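Nuclear import adaptor, Nro1 (Schizosaccharomyces pombe, PDB 3MSV) acts as a nuclear import adaptor and directly inhibits Ofd1, probably thereby protecting the transcription factor domain Sre1N from degradation when oxygen is scarce. Local coordinates at residues D64-L69 / K114-A119; A175-V180 / R233-L238; P215-S220 / T262-K267; N321-W326 / L340-I345. All coordinates share one frame; numbering follows the deposited sequence. Where two conformers were deposited one is given.

Contact 1 of 4, residues D64-L69 / K114-A119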
loop_
_atom_site.group_PDB
_atom_site.type_symbol
_atom_site.label_atom_id
_atom_site.label_comp_id
_atom_site.label_asym_id
_atom_site.label_seq_id
_atom_site.Cartn_x
_atom_site.Cartn_y
_atom_site.Cartn_z
ATOM N N ASP A 64 10.172 11.165 27.429
ATOM C CA ASP A 64 10.671 12.029 26.378
ATOM C C ASP A 64 11.691 11.237 25.583
ATOM O O ASP A 64 12.037 11.598 24.462
ATOM C CB ASP A 64 11.343 13.250 26.999
ATOM C CG ASP A 64 11.287 14.476 26.103
ATOM O OD1 ASP A 64 11.130 14.328 24.866
ATOM O OD2 ASP A 64 11.403 15.596 26.643
ATOM N N ASN A 65 12.179 10.156 26.179
ATOM C CA ASN A 65 13.102 9.281 25.486
ATOM C C ASN A 65 12.355 8.460 24.435
ATOM O O ASN A 65 12.923 8.097 23.425
ATOM C CB ASN A 65 13.851 8.390 26.461
ATOM C CG ASN A 65 12.925 7.509 27.259
ATOM O OD1 ASN A 65 11.764 7.305 26.889
ATOM N ND2 ASN A 65 13.432 6.970 28.363
ATOM N N ILE A 66 11.073 8.199 24.663
ATOM C CA ILE A 66 10.251 7.566 23.637
ATOM C C ILE A 66 10.155 8.479 22.417
ATOM O O ILE A 66 10.487 8.093 21.299
ATOM C CB ILE A 66 8.814 7.241 24.123
ATOM C CG1 ILE A 66 8.844 6.365 25.375
ATOM C CG2 ILE A 66 8.036 6.557 23.019
ATOM C CD1 ILE A 66 9.946 5.339 25.371
ATOM N N SER A 67 9.711 9.703 22.628
ATOM C CA SER A 67 9.687 10.643 21.534
ATOM C C SER A 67 11.021 10.606 20.783
ATOM O O SER A 67 11.070 10.707 19.547
ATOM C CB SER A 67 9.423 12.044 22.068
ATOM O OG SER A 67 9.630 13.013 21.055
ATOM N N GLN A 68 12.116 10.457 21.524
ATOM C CA GLN A 68 13.421 10.498 20.865
ATOM C C GLN A 68 13.830 9.188 20.176
ATOM O O GLN A 68 14.596 9.226 19.220
ATOM C CB GLN A 68 14.506 11.067 21.785
ATOM C CG GLN A 68 14.382 12.602 21.965
ATOM C CD GLN A 68 14.297 13.373 20.624
ATOM O OE1 GLN A 68 15.102 13.173 19.693
ATOM N NE2 GLN A 68 13.314 14.266 20.534
ATOM N N LEU A 69 13.294 8.047 20.624
ATOM C CA LEU A 69 13.400 6.809 19.841
ATOM C C LEU A 69 12.841 7.027 18.456
ATOM O O LEU A 69 13.503 6.775 17.451
ATOM C CB LEU A 69 12.567 5.697 20.455
ATOM C CG LEU A 69 13.231 4.514 21.130
ATOM C CD1 LEU A 69 12.227 3.375 21.173
ATOM C CD2 LEU A 69 14.531 4.110 20.417
ATOM N N LYS A 114 2.700 1.882 24.149
ATOM C CA LYS A 114 2.588 1.245 22.836
ATOM C C LYS A 114 3.559 1.866 21.838
ATOM O O LYS A 114 4.184 1.156 21.060
ATOM C CB LYS A 114 1.165 1.381 22.285
ATOM C CG LYS A 114 0.122 0.630 23.062
ATOM C CD LYS A 114 -1.217 0.629 22.306
ATOM C CE LYS A 114 -2.137 -0.420 22.921
ATOM N NZ LYS A 114 -2.744 0.074 24.185
ATOM N N ASP A 115 3.705 3.186 21.895
ATOM C CA ASP A 115 4.591 3.893 20.974
ATOM C C ASP A 115 6.053 3.460 21.082
ATOM O O ASP A 115 6.812 3.625 20.127
ATOM C CB ASP A 115 4.489 5.399 21.141
ATOM C CG ASP A 115 3.239 5.989 20.490
ATOM O OD1 ASP A 115 3.037 7.206 20.671
ATOM O OD2 ASP A 115 2.477 5.272 19.793
ATOM N N PHE A 116 6.453 2.922 22.238
ATOM C CA PHE A 116 7.814 2.407 22.379
ATOM C C PHE A 116 7.961 1.120 21.593
ATOM O O PHE A 116 8.920 0.940 20.858
ATOM C CB PHE A 116 8.140 2.114 23.841
ATOM C CG PHE A 116 9.357 1.248 24.021
ATOM C CD1 PHE A 116 10.620 1.818 24.110
ATOM C CD2 PHE A 116 9.234 -0.143 24.090
ATOM C CE1 PHE A 116 11.763 1.022 24.274
ATOM C CE2 PHE A 116 10.360 -0.965 24.255
ATOM C CZ PHE A 116 11.631 -0.380 24.354
ATOM N N HIS A 117 7.015 0.204 21.771
ATOM C CA HIS A 117 7.043 -1.057 21.029
ATOM C C HIS A 117 6.904 -0.840 19.518
ATOM O O HIS A 117 7.509 -1.575 18.723
ATOM C CB HIS A 117 5.965 -1.997 21.561
ATOM C CG HIS A 117 6.200 -2.421 22.974
ATOM N ND1 HIS A 117 5.559 -1.837 24.049
ATOM C CD2 HIS A 117 7.047 -3.334 23.494
ATOM C CE1 HIS A 117 5.987 -2.387 25.170
ATOM N NE2 HIS A 117 6.891 -3.299 24.858
ATOM N N ALA A 118 6.118 0.169 19.145
ATOM C CA ALA A 118 5.902 0.567 17.756
ATOM C C ALA A 118 7.175 1.072 17.074
ATOM O O ALA A 118 7.489 0.650 15.949
ATOM C CB ALA A 118 4.791 1.633 17.658
ATOM N N ALA A 119 7.906 1.966 17.753
ATOM C CA ALA A 119 9.195 2.425 17.256
ATOM C C ALA A 119 10.211 1.278 17.143
ATOM O O ALA A 119 10.916 1.142 16.141
ATOM C CB ALA A 119 9.753 3.556 18.165
#
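The backbone O of D115 is held twice: A119 N donates to it at 3.1 Å from one turn further along the same helix, and the indole NE1 of W70, the residue after L69, reaches it from the opposing helix. Around this polar anchor the interface is aliphatic and aromatic. I66 has CG1 anti to its carbonyl carbon (chi1 -56°), which carries CD1 to F116 CD1 at 3.8 Å, the two side chains meeting at about a right angle. Its other branch, CG2, rests against the backbone near D115. L69 comes in from the next turn, its CD1 touching both F116 CD1 (3.7 Å) and A119 CB (3.9 Å); the short methyl of A119 gives that branch a flat place to rest beside the F116 ring. Helices 64-81, 85-104 and 114-129 run up and down in succession, so the first and third lie roughly parallel, their segment axes 9.4 Å apart at 26°, as in the helical repeats of an alpha-solenoid. The intervening helix 85-104 presses T95 and E98 on L69, and I102 and L103 on F116. On the F116 ring, CD2 sits 3.8 Å above the centre of the H117 imidazole.

Contact 2 of 4, residues A175-V180 / R233-L238; sequences AYLEKV and RPLYIL
L177 is the leucine on which this interface closes, and it meets four residues of 233-238. Its CD1 reaches P234 O at 3.6 Å and the L235 CD1 methyl, while CD2 lies against L238 CB at 3.9 Å. One branched chain thus fills the angle between the proline and the turn that follows it. P234 suits its place by the N-terminal end of helix 235-244, since a proline ring gives up an N-H that the first turn of a helix does not use; it presents CB to L177 CB at 4.0 Å, and its O accepts the N-H of I237. I237 packs from the next turn: with CG1 anti to its carbonyl carbon, it lays both CG2 and CD1 over L177 O, and CG2 also passes V180 CG1 at 3.7 Å. Against this buried, apolar part stands a more polar, partly exposed side. There E178, its chain bent at chi2 (-63°), swings its carboxylate back across the interface, so that OE2 lies 3.6 Å from P234 CG and 3.8 Å from I237 CD1, while OE1 makes a salt bridge with R181. Cut back to an alanine, this position would probably lose the salt bridge to R181 and uncover the flank of P234 and I237. Helix 144-158 packs behind helix 166-189, with I148 and I152 against E178 and A175. Helix 198-217 brings A209 to L177 and L213 to L235, and helix 251-267 supports L235 and L238 from beyond.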
loop_
_atom_site.group_PDB
_atom_site.type_symbol
_atom_site.label_atom_id
_atom_site.label_comp_id
_atom_site.label_asym_id
_atom_site.label_seq_id
_atom_site.Cartn_x
_atom_site.Cartn_y
_atom_site.Cartn_z
ATOM N N ALA A 175 4.423 -4.921 9.317
ATOM C CA ALA A 175 5.177 -6.148 9.539
ATOM C C ALA A 175 4.399 -7.363 9.049
ATOM O O ALA A 175 4.990 -8.279 8.472
ATOM C CB ALA A 175 5.512 -6.305 11.009
ATOM N N TYR A 176 3.079 -7.392 9.274
ATOM C CA TYR A 176 2.298 -8.520 8.773
ATOM C C TYR A 176 2.384 -8.554 7.252
ATOM O O TYR A 176 2.459 -9.613 6.641
ATOM C CB TYR A 176 0.840 -8.460 9.238
ATOM C CG TYR A 176 0.632 -8.813 10.718
ATOM C CD1 TYR A 176 -0.184 -8.037 11.519
ATOM C CD2 TYR A 176 1.253 -9.926 11.305
ATOM C CE1 TYR A 176 -0.386 -8.339 12.844
ATOM C CE2 TYR A 176 1.031 -10.256 12.664
ATOM C CZ TYR A 176 0.221 -9.442 13.418
ATOM O OH TYR A 176 -0.021 -9.693 14.750
ATOM N N LEU A 177 2.409 -7.385 6.629
ATOM C CA LEU A 177 2.404 -7.352 5.177
ATOM C C LEU A 177 3.751 -7.765 4.595
ATOM O O LEU A 177 3.787 -8.458 3.569
ATOM C CB LEU A 177 1.923 -6.004 4.642
ATOM C CG LEU A 177 0.411 -5.801 4.829
ATOM C CD1 LEU A 177 0.032 -4.381 4.446
ATOM C CD2 LEU A 177 -0.422 -6.824 4.028
ATOM N N GLU A 178 4.852 -7.381 5.245
ATOM C CA GLU A 178 6.163 -7.862 4.781
ATOM C C GLU A 178 6.281 -9.373 4.967
ATOM O O GLU A 178 6.940 -10.068 4.187
ATOM C CB GLU A 178 7.320 -7.162 5.500
ATOM C CG GLU A 178 7.413 -5.675 5.258
ATOM C CD GLU A 178 7.684 -5.297 3.802
ATOM O OE1 GLU A 178 8.229 -6.125 3.013
ATOM O OE2 GLU A 178 7.345 -4.144 3.444
ATOM N N LYS A 179 5.661 -9.895 6.009
ATOM C CA LYS A 179 5.664 -11.341 6.202
ATOM C C LYS A 179 4.958 -12.021 5.006
ATOM O O LYS A 179 5.444 -13.024 4.481
ATOM C CB LYS A 179 4.995 -11.703 7.524
ATOM C CG LYS A 179 4.945 -13.173 7.823
ATOM C CD LYS A 179 6.315 -13.775 8.189
ATOM C CE LYS A 179 6.158 -15.246 8.670
ATOM N NZ LYS A 179 7.490 -15.942 8.871
ATOM N N VAL A 180 3.836 -11.449 4.575
ATOM C CA VAL A 180 3.099 -11.972 3.424
ATOM C C VAL A 180 4.012 -12.052 2.212
ATOM O O VAL A 180 4.028 -13.068 1.510
ATOM C CB VAL A 180 1.904 -11.095 3.037
ATOM C CG1 VAL A 180 1.457 -11.430 1.622
ATOM C CG2 VAL A 180 0.749 -11.271 4.029
ATOM N N ARG A 233 3.998 1.962 1.981
ATOM C CA ARG A 233 4.482 1.156 0.867
ATOM C C ARG A 233 4.051 -0.316 0.963
ATOM O O ARG A 233 3.723 -0.935 -0.034
ATOM C CB ARG A 233 6.009 1.255 0.771
ATOM C CG ARG A 233 6.609 0.678 -0.504
ATOM C CD ARG A 233 7.784 1.537 -0.987
ATOM N NE ARG A 233 8.626 1.997 0.117
ATOM C CZ ARG A 233 9.745 1.390 0.503
ATOM N NH1 ARG A 233 10.151 0.305 -0.135
ATOM N NH2 ARG A 233 10.451 1.865 1.527
ATOM N N PRO A 234 4.067 -0.888 2.181
ATOM C CA PRO A 234 3.653 -2.297 2.275
ATOM C C PRO A 234 2.206 -2.508 1.801
ATOM O O PRO A 234 1.821 -3.622 1.460
ATOM C CB PRO A 234 3.790 -2.606 3.768
ATOM C CG PRO A 234 4.859 -1.659 4.252
ATOM C CD PRO A 234 4.613 -0.386 3.459
ATOM N N LEU A 235 1.416 -1.440 1.760
ATOM C CA LEU A 235 0.051 -1.555 1.228
ATOM C C LEU A 235 0.037 -2.088 -0.213
ATOM O O LEU A 235 -0.971 -2.637 -0.655
ATOM C CB LEU A 235 -0.678 -0.221 1.303
ATOM C CG LEU A 235 -1.762 -0.065 2.366
ATOM C CD1 LEU A 235 -1.545 -0.904 3.627
ATOM C CD2 LEU A 235 -1.978 1.399 2.677
ATOM N N TYR A 236 1.145 -1.943 -0.937
ATOM C CA TYR A 236 1.233 -2.506 -2.294
ATOM C C TYR A 236 1.180 -4.033 -2.290
ATOM O O TYR A 236 0.670 -4.634 -3.234
ATOM C CB TYR A 236 2.491 -2.029 -3.043
ATOM C CG TYR A 236 2.345 -0.646 -3.654
ATOM C CD1 TYR A 236 2.993 0.465 -3.099
ATOM C CD2 TYR A 236 1.547 -0.443 -4.797
ATOM C CE1 TYR A 236 2.852 1.748 -3.658
ATOM C CE2 TYR A 236 1.399 0.838 -5.375
ATOM C CZ TYR A 236 2.053 1.931 -4.797
ATOM O OH TYR A 236 1.905 3.199 -5.365
ATOM N N ILE A 237 1.734 -4.653 -1.246
ATOM C CA ILE A 237 1.702 -6.102 -1.076
ATOM C C ILE A 237 0.255 -6.561 -0.934
ATOM O O ILE A 237 -0.172 -7.534 -1.545
ATOM C CB ILE A 237 2.494 -6.525 0.191
ATOM C CG1 ILE A 237 3.967 -6.100 0.052
ATOM C CG2 ILE A 237 2.373 -8.025 0.436
ATOM C CD1 ILE A 237 4.692 -5.931 1.353
ATOM N N LEU A 238 -0.509 -5.843 -0.121
ATOM C CA LEU A 238 -1.909 -6.176 0.065
ATOM C C LEU A 238 -2.697 -6.006 -1.231
ATOM O O LEU A 238 -3.562 -6.822 -1.540
ATOM C CB LEU A 238 -2.510 -5.308 1.154
ATOM C CG LEU A 238 -3.980 -5.525 1.525
ATOM C CD1 LEU A 238 -4.286 -7.007 1.910
ATOM C CD2 LEU A 238 -4.344 -4.556 2.646
#

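Contact 3 of 4, residues P215-S220 / T262-K267; sequences PLAQDS and TALWLK
Where helix 198-217 runs out into a loop, in the middle of this helical-repeat fold, L216, A217 and Q218 meet one side of helix 251-267, and K267 gathers carbonyls at the helix end and in the loop after it. Its NZ donates to L216 O at 3.0 Å, nearly in line with the carbonyl bond (162°), makes a weak bond to Q218 O, though at 2.8 Å, and bonds to T221 O in the loop beyond. A lysine suits this place because its long chain, CG anti to the backbone N (chi1 179°) and then bent at chi2 and chi3, brings an ammonium group with three N-H donors to backbone oxygens, and the negative end of the helix 198-217 dipole would probably welcome the charge. A methionine in its place would probably leave the carbonyls of L216, Q218 and T221 without their shared donor and let the loop shift. Beside this polar clasp the packing is close and apolar. L264 CD2 lies 3.6 Å from A217 CA and 3.9 Å from L216 CB, and A217 CB faces A263 CB at 4.2 Å, small residues where the backbones approach. F169 and L170 of helix 166-189 pack on L216, L235 of helix 235-244 supports L264, and helix 276-302 lies against W265 and L266.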
loop_
_atom_site.group_PDB
_atom_site.type_symbol
_atom_site.label_atom_id
_atom_site.label_comp_id
_atom_site.label_asym_id
_atom_site.label_seq_id
_atom_site.Cartn_x
_atom_site.Cartn_y
_atom_site.Cartn_z
ATOM N N PRO A 215 -9.083 -0.029 11.522
ATOM C CA PRO A 215 -9.233 1.083 12.462
ATOM C C PRO A 215 -8.453 2.349 12.060
ATOM O O PRO A 215 -8.963 3.459 12.230
ATOM C CB PRO A 215 -8.699 0.522 13.796
ATOM C CG PRO A 215 -8.134 -0.820 13.489
ATOM C CD PRO A 215 -8.744 -1.290 12.197
ATOM N N LEU A 216 -7.235 2.195 11.540
ATOM C CA LEU A 216 -6.437 3.371 11.146
ATOM C C LEU A 216 -7.150 4.131 10.039
ATOM O O LEU A 216 -7.035 5.338 9.942
ATOM C CB LEU A 216 -5.048 2.970 10.639
ATOM C CG LEU A 216 -4.109 2.265 11.608
ATOM C CD1 LEU A 216 -2.784 1.941 10.902
ATOM C CD2 LEU A 216 -3.887 3.140 12.870
ATOM N N ALA A 217 -7.872 3.400 9.196
ATOM C CA ALA A 217 -8.562 4.008 8.069
ATOM C C ALA A 217 -9.814 4.791 8.506
ATOM O O ALA A 217 -10.341 5.579 7.735
ATOM C CB ALA A 217 -8.928 2.970 7.072
ATOM N N GLN A 218 -10.288 4.579 9.728
ATOM C CA GLN A 218 -11.488 5.283 10.190
ATOM C C GLN A 218 -11.182 6.759 10.386
ATOM O O GLN A 218 -10.057 7.124 10.746
ATOM C CB GLN A 218 -12.012 4.691 11.503
ATOM C CG GLN A 218 -12.525 3.272 11.393
ATOM C CD GLN A 218 -13.555 3.125 10.290
ATOM O OE1 GLN A 218 -14.686 3.595 10.417
ATOM N NE2 GLN A 218 -13.171 2.464 9.200
ATOM N N ASP A 219 -12.184 7.606 10.156
ATOM C CA ASP A 219 -12.057 9.047 10.421
ATOM C C ASP A 219 -11.910 9.330 11.905
ATOM O O ASP A 219 -11.383 10.355 12.303
ATOM C CB ASP A 219 -13.244 9.819 9.836
ATOM C CG ASP A 219 -13.291 9.732 8.323
ATOM O OD1 ASP A 219 -12.517 10.455 7.654
ATOM O OD2 ASP A 219 -14.088 8.931 7.791
ATOM N N SER A 220 -12.359 8.412 12.737
ATOM C CA SER A 220 -12.148 8.560 14.162
ATOM C C SER A 220 -10.670 8.382 14.536
ATOM O O SER A 220 -10.275 8.687 15.659
ATOM C CB SER A 220 -12.996 7.554 14.927
ATOM O OG SER A 220 -12.470 6.260 14.738
ATOM N N THR A 262 -7.193 2.747 0.015
ATOM C CA THR A 262 -7.371 4.078 -0.540
ATOM C C THR A 262 -7.512 5.096 0.561
ATOM O O THR A 262 -6.904 6.169 0.531
ATOM C CB THR A 262 -8.657 4.121 -1.379
ATOM O OG1 THR A 262 -8.446 3.349 -2.555
ATOM C CG2 THR A 262 -8.988 5.526 -1.772
ATOM N N ALA A 263 -8.337 4.768 1.541
ATOM C CA ALA A 263 -8.552 5.705 2.626
ATOM C C ALA A 263 -7.242 6.033 3.357
ATOM O O ALA A 263 -7.002 7.177 3.731
ATOM C CB ALA A 263 -9.603 5.172 3.571
ATOM N N LEU A 264 -6.382 5.034 3.530
ATOM C CA LEU A 264 -5.104 5.247 4.188
ATOM C C LEU A 264 -4.142 6.085 3.343
ATOM O O LEU A 264 -3.518 7.032 3.847
ATOM C CB LEU A 264 -4.460 3.913 4.575
ATOM C CG LEU A 264 -5.163 3.257 5.775
ATOM C CD1 LEU A 264 -4.500 1.941 6.153
ATOM C CD2 LEU A 264 -5.173 4.203 6.966
ATOM N N TRP A 265 -4.004 5.733 2.070
ATOM C CA TRP A 265 -3.153 6.517 1.207
ATOM C C TRP A 265 -3.554 7.991 1.260
ATOM O O TRP A 265 -2.705 8.863 1.410
ATOM C CB TRP A 265 -3.199 6.012 -0.228
ATOM C CG TRP A 265 -2.357 4.783 -0.474
ATOM C CD1 TRP A 265 -2.796 3.521 -0.789
ATOM C CD2 TRP A 265 -0.921 4.711 -0.427
ATOM N NE1 TRP A 265 -1.709 2.671 -0.957
ATOM C CE2 TRP A 265 -0.554 3.382 -0.733
ATOM C CE3 TRP A 265 0.082 5.642 -0.169
ATOM C CZ2 TRP A 265 0.774 2.971 -0.783
ATOM C CZ3 TRP A 265 1.407 5.228 -0.215
ATOM C CH2 TRP A 265 1.739 3.906 -0.521
ATOM N N LEU A 266 -4.853 8.253 1.134
ATOM C CA LEU A 266 -5.362 9.615 1.118
ATOM C C LEU A 266 -5.061 10.302 2.441
ATOM O O LEU A 266 -4.534 11.421 2.480
ATOM C CB LEU A 266 -6.863 9.595 0.844
ATOM C CG LEU A 266 -7.466 9.927 -0.531
ATOM C CD1 LEU A 266 -6.620 9.499 -1.708
ATOM C CD2 LEU A 266 -8.905 9.373 -0.638
ATOM N N LYS A 267 -5.373 9.628 3.542
ATOM C CA LYS A 267 -5.102 10.201 4.848
ATOM C C LYS A 267 -3.641 10.570 5.073
ATOM O O LYS A 267 -3.351 11.568 5.734
ATOM C CB LYS A 267 -5.570 9.272 5.967
ATOM C CG LYS A 267 -5.275 9.846 7.342
ATOM C CD LYS A 267 -6.449 9.709 8.249
ATOM C CE LYS A 267 -6.788 8.280 8.510
ATOM N NZ LYS A 267 -7.691 8.242 9.666
#

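Contact 4 of 4, residues N321-W326 / L340-I345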
loop_
_atom_site.group_PDB
_atom_site.type_symbol
_atom_site.label_atom_id
_atom_site.label_comp_id
_atom_site.label_asym_id
_atom_site.label_seq_id
_atom_site.Cartn_x
_atom_site.Cartn_y
_atom_site.Cartn_z
ATOM N N ASN A 321 -12.641 7.250 -12.090
ATOM C CA ASN A 321 -11.904 7.572 -10.873
ATOM C C ASN A 321 -10.403 7.687 -11.184
ATOM O O ASN A 321 -9.713 8.571 -10.672
ATOM C CB ASN A 321 -12.157 6.516 -9.799
ATOM C CG ASN A 321 -13.577 6.568 -9.262
ATOM O OD1 ASN A 321 -14.161 5.542 -8.918
ATOM N ND2 ASN A 321 -14.137 7.768 -9.178
ATOM N N SER A 322 -9.908 6.810 -12.050
ATOM C CA SER A 322 -8.522 6.899 -12.495
ATOM C C SER A 322 -8.178 8.218 -13.200
ATOM O O SER A 322 -7.123 8.831 -12.924
ATOM C CB SER A 322 -8.183 5.721 -13.394
ATOM O OG SER A 322 -8.504 4.514 -12.709
ATOM N N VAL A 323 -9.051 8.659 -14.103
ATOM C CA VAL A 323 -8.820 9.923 -14.802
ATOM C C VAL A 323 -8.801 11.035 -13.790
ATOM O O VAL A 323 -7.975 11.941 -13.859
ATOM C CB VAL A 323 -9.908 10.239 -15.879
ATOM C CG1 VAL A 323 -9.662 11.629 -16.486
ATOM C CG2 VAL A 323 -9.894 9.186 -16.963
ATOM N N ASP A 324 -9.715 10.987 -12.826
ATOM C CA ASP A 324 -9.728 12.071 -11.842
ATOM C C ASP A 324 -8.411 12.113 -11.058
ATOM O O ASP A 324 -7.783 13.162 -10.940
ATOM C CB ASP A 324 -10.955 11.987 -10.926
ATOM C CG ASP A 324 -12.250 12.112 -11.702
ATOM O OD1 ASP A 324 -12.215 12.706 -12.811
ATOM O OD2 ASP A 324 -13.300 11.627 -11.217
ATOM N N THR A 325 -7.978 10.966 -10.562
ATOM C CA THR A 325 -6.769 10.912 -9.757
ATOM C C THR A 325 -5.570 11.262 -10.630
ATOM O O THR A 325 -4.692 11.992 -10.188
ATOM C CB THR A 325 -6.606 9.530 -9.069
ATOM O OG1 THR A 325 -7.714 9.305 -8.189
ATOM C CG2 THR A 325 -5.316 9.466 -8.279
ATOM N N TRP A 326 -5.546 10.766 -11.868
ATOM C CA TRP A 326 -4.488 11.116 -12.826
ATOM C C TRP A 326 -4.405 12.630 -12.994
ATOM O O TRP A 326 -3.324 13.223 -12.937
ATOM C CB TRP A 326 -4.718 10.467 -14.200
ATOM C CG TRP A 326 -3.623 10.850 -15.183
ATOM C CD1 TRP A 326 -2.480 10.145 -15.452
ATOM C CD2 TRP A 326 -3.557 12.038 -15.984
ATOM N NE1 TRP A 326 -1.706 10.829 -16.359
ATOM C CE2 TRP A 326 -2.349 11.988 -16.707
ATOM C CE3 TRP A 326 -4.396 13.139 -16.154
ATOM C CZ2 TRP A 326 -1.964 12.995 -17.598
ATOM C CZ3 TRP A 326 -4.003 14.157 -17.031
ATOM C CH2 TRP A 326 -2.797 14.072 -17.740
ATOM N N LEU A 340 0.937 9.683 -21.452
ATOM C CA LEU A 340 0.783 8.341 -22.011
ATOM C C LEU A 340 -0.108 7.501 -21.113
ATOM O O LEU A 340 -0.894 6.675 -21.578
ATOM C CB LEU A 340 2.134 7.647 -22.226
ATOM C CG LEU A 340 3.051 8.313 -23.266
ATOM C CD1 LEU A 340 4.300 7.458 -23.473
ATOM C CD2 LEU A 340 2.312 8.532 -24.593
ATOM N N LYS A 341 0.008 7.716 -19.808
ATOM C CA LYS A 341 -0.816 6.969 -18.868
ATOM C C LYS A 341 -2.290 7.366 -19.000
ATOM O O LYS A 341 -3.196 6.514 -18.973
ATOM C CB LYS A 341 -0.328 7.211 -17.447
ATOM C CG LYS A 341 -0.625 6.064 -16.562
ATOM C CD LYS A 341 -1.884 5.330 -17.026
ATOM C CE LYS A 341 -2.095 4.060 -16.240
ATOM N NZ LYS A 341 -1.699 4.280 -14.819
ATOM N N LEU A 342 -2.536 8.661 -19.154
ATOM C CA LEU A 342 -3.907 9.103 -19.407
ATOM C C LEU A 342 -4.447 8.400 -20.647
ATOM O O LEU A 342 -5.602 7.947 -20.669
ATOM C CB LEU A 342 -4.004 10.624 -19.561
ATOM C CG LEU A 342 -5.382 11.143 -20.012
ATOM C CD1 LEU A 342 -6.447 10.819 -18.964
ATOM C CD2 LEU A 342 -5.355 12.653 -20.294
ATOM N N ALA A 343 -3.610 8.304 -21.678
ATOM C CA ALA A 343 -4.021 7.678 -22.929
ATOM C C ALA A 343 -4.418 6.227 -22.712
ATOM O O ALA A 343 -5.425 5.752 -23.274
ATOM C CB ALA A 343 -2.920 7.768 -23.947
ATOM N N ASP A 344 -3.638 5.505 -21.905
ATOM C CA ASP A 344 -3.953 4.102 -21.632
ATOM C C ASP A 344 -5.337 3.992 -21.007
ATOM O O ASP A 344 -6.133 3.122 -21.359
ATOM C CB ASP A 344 -2.925 3.468 -20.684
ATOM C CG ASP A 344 -1.519 3.420 -21.273
ATOM O OD1 ASP A 344 -0.554 3.384 -20.477
ATOM O OD2 ASP A 344 -1.362 3.413 -22.511
ATOM N N ILE A 345 -5.617 4.869 -20.053
ATOM C CA ILE A 345 -6.885 4.815 -19.360
ATOM C C ILE A 345 -8.011 5.059 -20.364
ATOM O O ILE A 345 -8.997 4.325 -20.395
ATOM C CB ILE A 345 -6.935 5.853 -18.224
ATOM C CG1 ILE A 345 -6.002 5.455 -17.083
ATOM C CG2 ILE A 345 -8.342 5.967 -17.672
ATOM C CD1 ILE A 345 -5.663 6.631 -16.177
#
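The indole of W326 carries L342 on one face: L342 CB stands 3.7 Å from the centroid of the six-membered ring and 18° off its normal, a CH-pi contact. L342 CD2 continues over the same benzene ring to W326 CZ3 at 3.8 Å, and K341 CB approaches NE1 obliquely. The indole is also stacked with Y330 and gives its N-H to R338 O, two further ties that would hold its rotation fixed. The helices concerned, 308-332 and 338-352, follow one another in the chain and form an antiparallel helical hairpin, 168° between directions and 10.1 Å between the segment axes, in the C-terminal part of the helical-repeat fold. A tryptophan suits this seam because, with CG anti to its backbone N (chi1 179°), its broad plate reaches across to the facing helix. One turn toward the N terminus of helix 308-332, smaller side chains take over. S322, whose OG bonds to W318 O within its own helix, turns CB to I345 CD1 at 3.9 Å, so its polar end is spent locally and its carbon side packs. V323 uses both branches, CG1 toward L342 CD1 at 4.1 Å and CG2 against I345 CG2 at 3.6 Å.

Overall arrangement
Following the chain from the N terminus, contact 1 is made first: it brings helix 114-129 back beside helix 64-81 across the intervening helix 85-104. Contacts 2 and 3 come next and cross, since segment 215-220 lies between the two halves of contact 2, and 233-238 between those of contact 3. They also touch in space, Y236 and L235 lying against W265, so helices 166-189, 198-217, 235-244 and 251-267 are knitted together near the centre of the chain. Contact 4 then closes a short loop between consecutive helices in the C-terminal part. Its centre lies about 41 Å from that of contact 1, on the opposite side of the chain's centre.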